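Local coordinates for fiber (Human adenovirus 26, PDB 6FJN), which probably attaches the virion to host-cell receptors through its trimeric knob domain, the part described here, at residues N38-A43 / Q170-S175; F65-I70 / N96-M102; I140-F144 / F176-Y180. Residues are numbered along the deposited sequence.

Interaction 1 (N38-A43 / Q170-S175)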
loop_
_atom_site.group_PDB
_atom_site.type_symbol
_atom_site.label_atom_id
_atom_site.label_comp_id
_atom_site.label_asym_id
_atom_site.label_seq_id
_atom_site.Cartn_x
_atom_site.Cartn_y
_atom_site.Cartn_z
ATOM N N ASN A 38 -4.418 7.816 2.412
ATOM C CA ASN A 38 -3.144 8.390 1.971
ATOM C C ASN A 38 -2.826 9.505 2.958
ATOM O O ASN A 38 -3.686 10.409 3.153
ATOM C CB ASN A 38 -3.324 8.884 0.559
ATOM C CG ASN A 38 -2.102 9.489 -0.028
ATOM O OD1 ASN A 38 -1.816 10.659 0.254
ATOM N ND2 ASN A 38 -1.428 8.842 -0.976
ATOM N N VAL A 39 -1.670 9.486 3.564
ATOM C CA VAL A 39 -1.354 10.447 4.634
ATOM C C VAL A 39 0.067 10.960 4.507
ATOM O O VAL A 39 1.015 10.206 4.148
ATOM C CB VAL A 39 -1.591 9.804 6.024
ATOM C CG1 VAL A 39 -0.678 8.634 6.306
ATOM C CG2 VAL A 39 -1.538 10.842 7.162
ATOM N N SER A 40 0.263 12.163 5.022
ATOM C CA SER A 40 1.570 12.724 5.231
ATOM C C SER A 40 1.410 13.884 6.198
ATOM O O SER A 40 0.270 14.342 6.477
ATOM C CB SER A 40 2.127 13.239 3.904
ATOM O OG SER A 40 1.339 14.305 3.360
ATOM N N LEU A 41 2.526 14.390 6.712
ATOM C CA LEU A 41 2.510 15.380 7.779
ATOM C C LEU A 41 3.725 16.301 7.599
ATOM O O LEU A 41 4.846 15.811 7.348
ATOM C CB LEU A 41 2.549 14.675 9.137
ATOM C CG LEU A 41 2.593 15.545 10.393
ATOM C CD1 LEU A 41 1.362 16.434 10.543
ATOM C CD2 LEU A 41 2.779 14.683 11.615
ATOM N N LEU A 42 3.476 17.598 7.772
ATOM C CA LEU A 42 4.482 18.664 7.594
ATOM C C LEU A 42 4.403 19.614 8.763
ATOM O O LEU A 42 3.289 20.138 9.047
ATOM C CB LEU A 42 4.130 19.421 6.296
ATOM C CG LEU A 42 4.803 20.743 6.076
ATOM C CD1 LEU A 42 6.238 20.531 5.761
ATOM C CD2 LEU A 42 4.103 21.540 4.992
ATOM N N ALA A 43 5.506 19.915 9.423
ATOM C CA ALA A 43 5.531 20.938 10.476
ATOM C C ALA A 43 5.780 22.293 9.840
ATOM O O ALA A 43 6.823 22.488 9.171
ATOM C CB ALA A 43 6.591 20.628 11.505
ATOM N N GLN A 170 13.439 20.350 9.223
ATOM C CA GLN A 170 12.008 20.533 9.322
ATOM C C GLN A 170 11.340 19.176 9.254
ATOM O O GLN A 170 11.636 18.377 8.336
ATOM C CB GLN A 170 11.546 21.401 8.154
ATOM C CG GLN A 170 10.052 21.666 8.112
ATOM C CD GLN A 170 9.708 22.665 7.035
ATOM O OE1 GLN A 170 10.567 23.071 6.203
ATOM N NE2 GLN A 170 8.449 23.089 6.995
ATOM N N PHE A 171 10.421 18.879 10.167
ATOM C CA PHE A 171 9.668 17.633 10.047
ATOM C C PHE A 171 8.792 17.693 8.815
ATOM O O PHE A 171 7.911 18.564 8.693
ATOM C CB PHE A 171 8.850 17.359 11.294
ATOM C CG PHE A 171 8.190 16.011 11.259
ATOM C CD1 PHE A 171 7.020 15.811 10.533
ATOM C CD2 PHE A 171 8.729 14.936 11.942
ATOM C CE1 PHE A 171 6.430 14.595 10.455
ATOM C CE2 PHE A 171 8.114 13.677 11.875
ATOM C CZ PHE A 171 6.958 13.527 11.117
ATOM N N ASP A 172 8.982 16.743 7.915
ATOM C CA ASP A 172 8.158 16.607 6.716
ATOM C C ASP A 172 8.421 15.187 6.244
ATOM O O ASP A 172 9.586 14.736 6.289
ATOM C CB ASP A 172 8.574 17.593 5.638
ATOM C CG ASP A 172 7.566 17.655 4.480
ATOM O OD1 ASP A 172 6.513 17.105 4.592
ATOM O OD2 ASP A 172 7.875 18.347 3.475
ATOM N N VAL A 173 7.401 14.446 5.874
ATOM C CA VAL A 173 7.576 13.044 5.481
ATOM C C VAL A 173 6.926 12.735 4.170
ATOM O O VAL A 173 5.967 13.408 3.729
ATOM C CB VAL A 173 7.075 12.076 6.581
ATOM C CG1 VAL A 173 7.962 12.104 7.793
ATOM C CG2 VAL A 173 5.604 12.325 6.928
ATOM N N THR A 174 7.442 11.714 3.507
ATOM C CA THR A 174 6.832 11.167 2.311
ATOM C C THR A 174 5.421 10.670 2.585
ATOM O O THR A 174 5.012 10.440 3.723
ATOM C CB THR A 174 7.719 10.038 1.749
ATOM O OG1 THR A 174 7.982 9.073 2.770
ATOM C CG2 THR A 174 9.018 10.587 1.230
ATOM N N SER A 175 4.661 10.514 1.490
ATOM C CA SER A 175 3.281 10.049 1.570
ATOM C C SER A 175 3.208 8.555 1.803
ATOM O O SER A 175 4.032 7.786 1.266
ATOM C CB SER A 175 2.540 10.402 0.293
ATOM O OG SER A 175 2.324 11.800 0.159
HETATM O O HOH W 1 -0.143 12.367 -1.044
HETATM O O HOH W 2 3.321 9.773 5.963
#

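Interaction 2 (F65-I70 / N96-M102)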
loop_
_atom_site.group_PDB
_atom_site.type_symbol
_atom_site.label_atom_id
_atom_site.label_comp_id
_atom_site.label_asym_id
_atom_site.label_seq_id
_atom_site.Cartn_x
_atom_site.Cartn_y
_atom_site.Cartn_z
ATOM N N PHE A 65 -13.526 10.184 16.629
ATOM C CA PHE A 65 -14.807 10.375 15.969
ATOM C C PHE A 65 -15.936 9.966 16.883
ATOM O O PHE A 65 -15.803 8.992 17.681
ATOM C CB PHE A 65 -14.906 9.566 14.676
ATOM C CG PHE A 65 -13.806 9.852 13.680
ATOM C CD1 PHE A 65 -13.930 10.910 12.765
ATOM C CD2 PHE A 65 -12.644 9.087 13.673
ATOM C CE1 PHE A 65 -12.940 11.173 11.848
ATOM C CE2 PHE A 65 -11.656 9.341 12.709
ATOM C CZ PHE A 65 -11.812 10.381 11.833
ATOM N N ASP A 66 -17.073 10.628 16.711
ATOM C CA ASP A 66 -18.291 10.238 17.427
ATOM C C ASP A 66 -19.012 9.125 16.697
ATOM O O ASP A 66 -18.550 8.595 15.686
ATOM C CB ASP A 66 -19.145 11.498 17.665
ATOM C CG ASP A 66 -19.728 12.125 16.434
ATOM O OD1 ASP A 66 -19.908 11.408 15.414
ATOM O OD2 ASP A 66 -20.031 13.347 16.481
ATOM N N GLU A 67 -20.224 8.824 17.230
ATOM C CA GLU A 67 -21.131 7.752 16.735
ATOM C C GLU A 67 -21.576 7.934 15.284
ATOM O O GLU A 67 -22.039 7.009 14.623
ATOM C CB GLU A 67 -22.375 7.671 17.632
ATOM C CG GLU A 67 -22.100 6.889 18.896
ATOM C CD GLU A 67 -21.975 5.396 18.632
ATOM O OE1 GLU A 67 -21.201 4.716 19.343
ATOM O OE2 GLU A 67 -22.597 4.879 17.679
ATOM N N ASN A 68 -21.504 9.157 14.814
ATOM C CA ASN A 68 -21.845 9.515 13.432
ATOM C C ASN A 68 -20.615 9.555 12.505
ATOM O O ASN A 68 -20.774 9.978 11.341
ATOM C CB ASN A 68 -22.565 10.854 13.412
ATOM C CG ASN A 68 -23.930 10.782 14.101
ATOM O OD1 ASN A 68 -24.671 9.790 13.966
ATOM N ND2 ASN A 68 -24.217 11.823 14.853
ATOM N N GLY A 69 -19.448 9.252 13.034
ATOM C CA GLY A 69 -18.241 9.366 12.239
ATOM C C GLY A 69 -17.733 10.798 12.095
ATOM O O GLY A 69 -16.941 11.055 11.170
ATOM N N ILE A 70 -18.168 11.704 12.965
ATOM C CA ILE A 70 -17.798 13.110 12.870
ATOM C C ILE A 70 -16.657 13.377 13.848
ATOM O O ILE A 70 -16.691 12.911 15.008
ATOM C CB ILE A 70 -19.061 13.965 13.101
ATOM C CG1 ILE A 70 -20.049 13.692 11.940
ATOM C CG2 ILE A 70 -18.708 15.405 13.279
ATOM C CD1 ILE A 70 -21.287 14.459 11.805
ATOM N N ASN A 96 -21.617 16.109 8.489
ATOM C CA ASN A 96 -22.106 15.048 7.608
ATOM C C ASN A 96 -21.707 13.660 8.146
ATOM O O ASN A 96 -20.484 13.406 8.341
ATOM C CB ASN A 96 -21.465 15.187 6.229
ATOM C CG ASN A 96 -21.735 16.513 5.574
ATOM O OD1 ASN A 96 -22.798 16.721 4.984
ATOM N ND2 ASN A 96 -20.754 17.410 5.639
ATOM N N ASN A 97 -22.710 12.777 8.349
ATOM C CA ASN A 97 -22.489 11.345 8.754
ATOM C C ASN A 97 -21.396 10.755 7.917
ATOM O O ASN A 97 -21.360 10.984 6.698
ATOM C CB ASN A 97 -23.759 10.474 8.521
ATOM C CG ASN A 97 -23.630 8.965 8.956
ATOM O OD1 ASN A 97 -22.951 8.076 8.303
ATOM N ND2 ASN A 97 -24.368 8.632 10.001
ATOM N N ALA A 98 -20.506 10.017 8.562
ATOM C CA ALA A 98 -19.416 9.346 7.885
ATOM C C ALA A 98 -19.116 7.950 8.447
ATOM O O ALA A 98 -17.983 7.500 8.396
ATOM C CB ALA A 98 -18.224 10.244 7.976
ATOM N N VAL A 99 -20.147 7.258 8.957
ATOM C CA VAL A 99 -19.965 5.937 9.511
ATOM C C VAL A 99 -19.275 4.975 8.482
ATOM O O VAL A 99 -18.450 4.206 8.859
ATOM C CB VAL A 99 -21.253 5.377 10.131
ATOM C CG1 VAL A 99 -21.025 3.953 10.616
ATOM C CG2 VAL A 99 -21.639 6.230 11.327
ATOM N N PRO A 100 -19.651 5.061 7.175
ATOM C CA PRO A 100 -18.996 4.169 6.205
ATOM C C PRO A 100 -17.502 4.374 6.019
ATOM O O PRO A 100 -16.882 3.548 5.314
ATOM C CB PRO A 100 -19.758 4.416 4.914
ATOM C CG PRO A 100 -21.125 4.866 5.415
ATOM C CD PRO A 100 -20.771 5.789 6.559
ATOM N N PHE A 101 -16.940 5.434 6.579
ATOM C CA PHE A 101 -15.479 5.674 6.572
ATOM C C PHE A 101 -14.835 5.253 7.858
ATOM O O PHE A 101 -13.620 5.328 7.970
ATOM C CB PHE A 101 -15.179 7.146 6.337
ATOM C CG PHE A 101 -15.555 7.628 4.968
ATOM C CD1 PHE A 101 -16.854 7.924 4.638
ATOM C CD2 PHE A 101 -14.589 7.756 3.973
ATOM C CE1 PHE A 101 -17.201 8.346 3.363
ATOM C CE2 PHE A 101 -14.941 8.180 2.719
ATOM C CZ PHE A 101 -16.215 8.474 2.424
ATOM N N MET A 102 -15.620 4.835 8.856
ATOM C CA MET A 102 -15.041 4.564 10.162
ATOM C C MET A 102 -14.420 3.165 10.185
ATOM O O MET A 102 -14.871 2.253 9.487
ATOM C CB MET A 102 -16.096 4.674 11.253
ATOM C CG MET A 102 -16.568 6.085 11.457
ATOM S SD MET A 102 -15.251 7.213 12.006
ATOM C CE MET A 102 -14.867 8.133 10.506
HETATM O O HOH W 3 -25.986 8.734 11.977
#

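Interaction 3 (I140-F144 / F176-Y180)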
loop_
_atom_site.group_PDB
_atom_site.type_symbol
_atom_site.label_atom_id
_atom_site.label_comp_id
_atom_site.label_asym_id
_atom_site.label_seq_id
_atom_site.Cartn_x
_atom_site.Cartn_y
_atom_site.Cartn_z
ATOM N N ILE A 140 6.114 4.951 10.836
ATOM C CA ILE A 140 4.713 5.358 10.951
ATOM C C ILE A 140 3.932 4.190 11.552
ATOM O O ILE A 140 4.046 3.046 11.093
ATOM C CB ILE A 140 4.108 5.798 9.615
ATOM C CG1 ILE A 140 2.715 6.376 9.828
ATOM C CG2 ILE A 140 4.139 4.740 8.518
ATOM C CD1 ILE A 140 2.080 6.978 8.587
ATOM N N THR A 141 3.142 4.495 12.589
ATOM C CA THR A 141 2.218 3.525 13.173
ATOM C C THR A 141 0.822 4.099 13.021
ATOM O O THR A 141 0.543 5.196 13.591
ATOM C CB THR A 141 2.492 3.286 14.650
ATOM O OG1 THR A 141 3.829 2.792 14.819
ATOM C CG2 THR A 141 1.538 2.236 15.199
ATOM N N ILE A 142 -0.043 3.427 12.294
ATOM C CA ILE A 142 -1.451 3.809 12.175
ATOM C C ILE A 142 -2.237 2.856 13.040
ATOM O O ILE A 142 -2.087 1.645 12.896
ATOM C CB ILE A 142 -1.945 3.789 10.743
ATOM C CG1 ILE A 142 -0.979 4.557 9.831
ATOM C CG2 ILE A 142 -3.351 4.360 10.681
ATOM C CD1 ILE A 142 -1.366 4.586 8.371
ATOM N N ALA A 143 -3.086 3.379 13.934
ATOM C CA ALA A 143 -3.868 2.539 14.827
ATOM C C ALA A 143 -5.321 2.849 14.697
ATOM O O ALA A 143 -5.713 4.026 14.653
ATOM C CB ALA A 143 -3.425 2.700 16.284
ATOM N N PHE A 144 -6.147 1.801 14.697
ATOM C CA PHE A 144 -7.583 1.926 14.508
ATOM C C PHE A 144 -8.336 1.577 15.772
ATOM O O PHE A 144 -8.187 0.475 16.323
ATOM C CB PHE A 144 -8.030 0.986 13.377
ATOM C CG PHE A 144 -7.331 1.311 12.075
ATOM C CD1 PHE A 144 -7.654 2.449 11.356
ATOM C CD2 PHE A 144 -6.323 0.521 11.585
ATOM C CE1 PHE A 144 -6.985 2.806 10.217
ATOM C CE2 PHE A 144 -5.638 0.872 10.412
ATOM C CZ PHE A 144 -5.983 2.028 9.760
ATOM N N PHE A 176 2.175 8.130 2.519
ATOM C CA PHE A 176 1.984 6.722 2.846
ATOM C C PHE A 176 0.571 6.276 2.521
ATOM O O PHE A 176 -0.414 6.912 2.968
ATOM C CB PHE A 176 2.260 6.503 4.335
ATOM C CG PHE A 176 2.255 5.038 4.722
ATOM C CD1 PHE A 176 3.261 4.202 4.318
ATOM C CD2 PHE A 176 1.216 4.506 5.492
ATOM C CE1 PHE A 176 3.264 2.893 4.661
ATOM C CE2 PHE A 176 1.191 3.172 5.843
ATOM C CZ PHE A 176 2.212 2.358 5.403
ATOM N N THR A 177 0.463 5.205 1.757
ATOM C CA THR A 177 -0.806 4.614 1.369
ATOM C C THR A 177 -1.121 3.445 2.278
ATOM O O THR A 177 -0.218 2.650 2.649
ATOM C CB THR A 177 -0.766 4.176 -0.077
ATOM O OG1 THR A 177 -0.705 5.399 -0.862
ATOM C CG2 THR A 177 -1.933 3.402 -0.553
ATOM N N PHE A 178 -2.394 3.290 2.621
ATOM C CA PHE A 178 -2.828 2.216 3.506
ATOM C C PHE A 178 -4.274 1.904 3.249
ATOM O O PHE A 178 -4.953 2.638 2.472
ATOM C CB PHE A 178 -2.592 2.610 4.974
ATOM C CG PHE A 178 -3.366 3.808 5.437
ATOM C CD1 PHE A 178 -2.927 5.092 5.171
ATOM C CD2 PHE A 178 -4.533 3.653 6.167
ATOM C CE1 PHE A 178 -3.632 6.194 5.627
ATOM C CE2 PHE A 178 -5.259 4.754 6.608
ATOM C CZ PHE A 178 -4.784 6.043 6.343
ATOM N N SER A 179 -4.810 0.858 3.847
ATOM C CA SER A 179 -6.239 0.627 3.801
ATOM C C SER A 179 -6.704 0.053 5.115
ATOM O O SER A 179 -5.875 -0.397 5.946
ATOM C CB SER A 179 -6.649 -0.305 2.660
ATOM O OG SER A 179 -6.313 -1.656 2.944
ATOM N N TYR A 180 -8.014 0.068 5.338
ATOM C CA TYR A 180 -8.615 -0.580 6.496
ATOM C C TYR A 180 -10.018 -0.943 6.215
ATOM O O TYR A 180 -10.690 -0.367 5.351
ATOM C CB TYR A 180 -8.505 0.318 7.773
ATOM C CG TYR A 180 -9.189 1.675 7.616
ATOM C CD1 TYR A 180 -10.534 1.835 8.006
ATOM C CD2 TYR A 180 -8.521 2.775 7.146
ATOM C CE1 TYR A 180 -11.148 3.059 7.913
ATOM C CE2 TYR A 180 -9.137 4.023 7.053
ATOM C CZ TYR A 180 -10.454 4.156 7.446
ATOM O OH TYR A 180 -11.008 5.404 7.286
#

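Interaction 1 (N38-A43 / Q170-S175)
Leu41 and Phe171 form the apolar centre of this contact, with Leu41 CD2 3.8 Å from Phe171 CE1. Ala43 CB adds a contact of 4.0 Å to Phe171 CB. The motif is a short antiparallel bridge between strand 34-43 of the knob β-sandwich and the irregular run 170-175 that leads into strand 176-181. Leu42 and Asp172 are its non-hydrogen-bonded pair, with CA atoms 4.3 Å apart. Two backbone bonds flank them: Ala43 N to Phe171 O (2.9 Å, almost straight) and the longer Val173 N to Leu41 O (3.3 Å). The side chain of Gln170 extends the pairing, since its NE2 donates to Ala43 O at 2.8 Å. Beyond Val173 the backbones part. Leu41 alone then lies between the pairs Leu42-Asp172 and Ser40-Ser175, against two residues, Val173 and Thr174. A water fills the opening and donates to Val39 O (3.0 Å) and Thr174 O (2.9 Å). Regular pairing resumes where Val39 bonds to the backbone of Phe176. The polar edge faces a second subunit of the trimer. There Asp172 OD2 forms a salt bridge with Lys117 of that subunit, and Ser175 OG bonds to its Arg121 O. Another water donates to Asn38 OD1 at 2.7 Å and to Ser175 OG at 2.8 Å.

Interaction 2 (F65-I70 / N96-M102)
This is a loop-to-loop contact at the margin of the knob, where a tight turn after strand 58-65 docks on the loop between strands 89-90 and 123-129. The turn is a type I β-turn from Asp66 to Gly69, with Gly69 N bonded to Asp66 O at 2.9 Å. Asp66 OD1 braces it as an Asx turn, accepting from Asn68 N (2.8 Å) and also from Ile70 N (3.0 Å). The facing loop has its own Asx turn, in which Asn97 OD1 accepts from Val99 N at 3.0 Å. A short 3-10 segment, 99-101, follows. One direct hydrogen bond joins the two loops, from Ala98 N to Asn68 O (2.8 Å). Gly69 has positive phi and sits tight against Ala98. A CB there would clash with Ala98 C and Val99 N. On the inner side Met102 covers the Phe65 ring. Its CE lies 3.6 Å from the Phe65 ring centroid, nearly on the normal, and its SD 3.9 Å from the same centroid, a Met-aromatic contact with a CH-pi component. On the exposed side a water donates to Asn68 OD1 and accepts a weak bond from Asn97 ND2. The side chain of Val99 is about 4 Å from that of Gln183, seen covalently bound to L-glutamate in a crystal structure of this protein, though not in this chain. Around the contact, Phe65 packs on Ile156 and Met102 on Tyr154 of strand 154-161, while Ala98 rests on Leu4 of strand 3-5 and Tyr84 of strand 83-86.

Interaction 3 (I140-F144 / F176-Y180)
Strands 140-144 and 176-180 run in nearly the same direction, with 18° between their axes and a closest axis approach of 9.9 Å. The nearest CA atoms across the gap are 8.5 to 8.9 Å apart, as in Ile142-Phe178 and Phe144-Tyr180. The main chains are too far apart to bond, so side chains make the contact. Alternate residues point across the gap: Ile140, Ile142 and Phe144 from one strand, and Phe176, Phe178 and Tyr180 from the other. Each aliphatic residue covers a ring. Ile140 CG2 sits 4.1 Å from the Phe176 ring centroid, almost on its normal, and Ile142 CD1 is 3.7 Å from the Phe178 ring centroid; both are CH-pi contacts. Ile142 CD1 also reaches the edge of the Phe176 ring, 3.9 Å from its CE2. This is the face-to-face packing of the β-sandwich of the adenovirus knob. Strand 137-144 belongs to the four-stranded sheet, and strand 176-181 is an outermost strand of the other sheet within this chain. The residues pointing outward from strand 176-181 serve the trimer: Ser179 OG bonds to Thr177 OG1 of the third subunit, and Thr177 OG1 to Ser179 OG of the second. At the other end of the contact the Phe144 and Tyr180 rings meet obliquely, their centroids 4.8 Å apart and their planes at 36°. Tyr180 CB lies over the Phe144 face, 3.9 Å from its centroid. Tyr180 OH hydrogen-bonds to Phe101 O. The Tyr180 side chain is about 4 Å from that of Thr182, seen to bind L-glutamate in a structure of this protein, though not in this chain.

Interaction 3 lies nearest the middle of the chain and is apolar, joining the two sheets of the sandwich. Interaction 1 is also buried, but backbone bonds and waters do much of its work and its edge lies against another subunit. Interaction 2 is partly exposed and touches no other subunit of the trimer; it joins loops, not sheets. Interactions 1 and 3 share a sheet, since strands 34-43 and 176-181 are neighbours in it, and a backbone bond between Val39 and Phe176 ties them. Interactions 2 and 3 meet at Phe101 and Tyr180. Interactions 1 and 2 lie on opposite sides of the chain's centre, their centres about 25 Å apart.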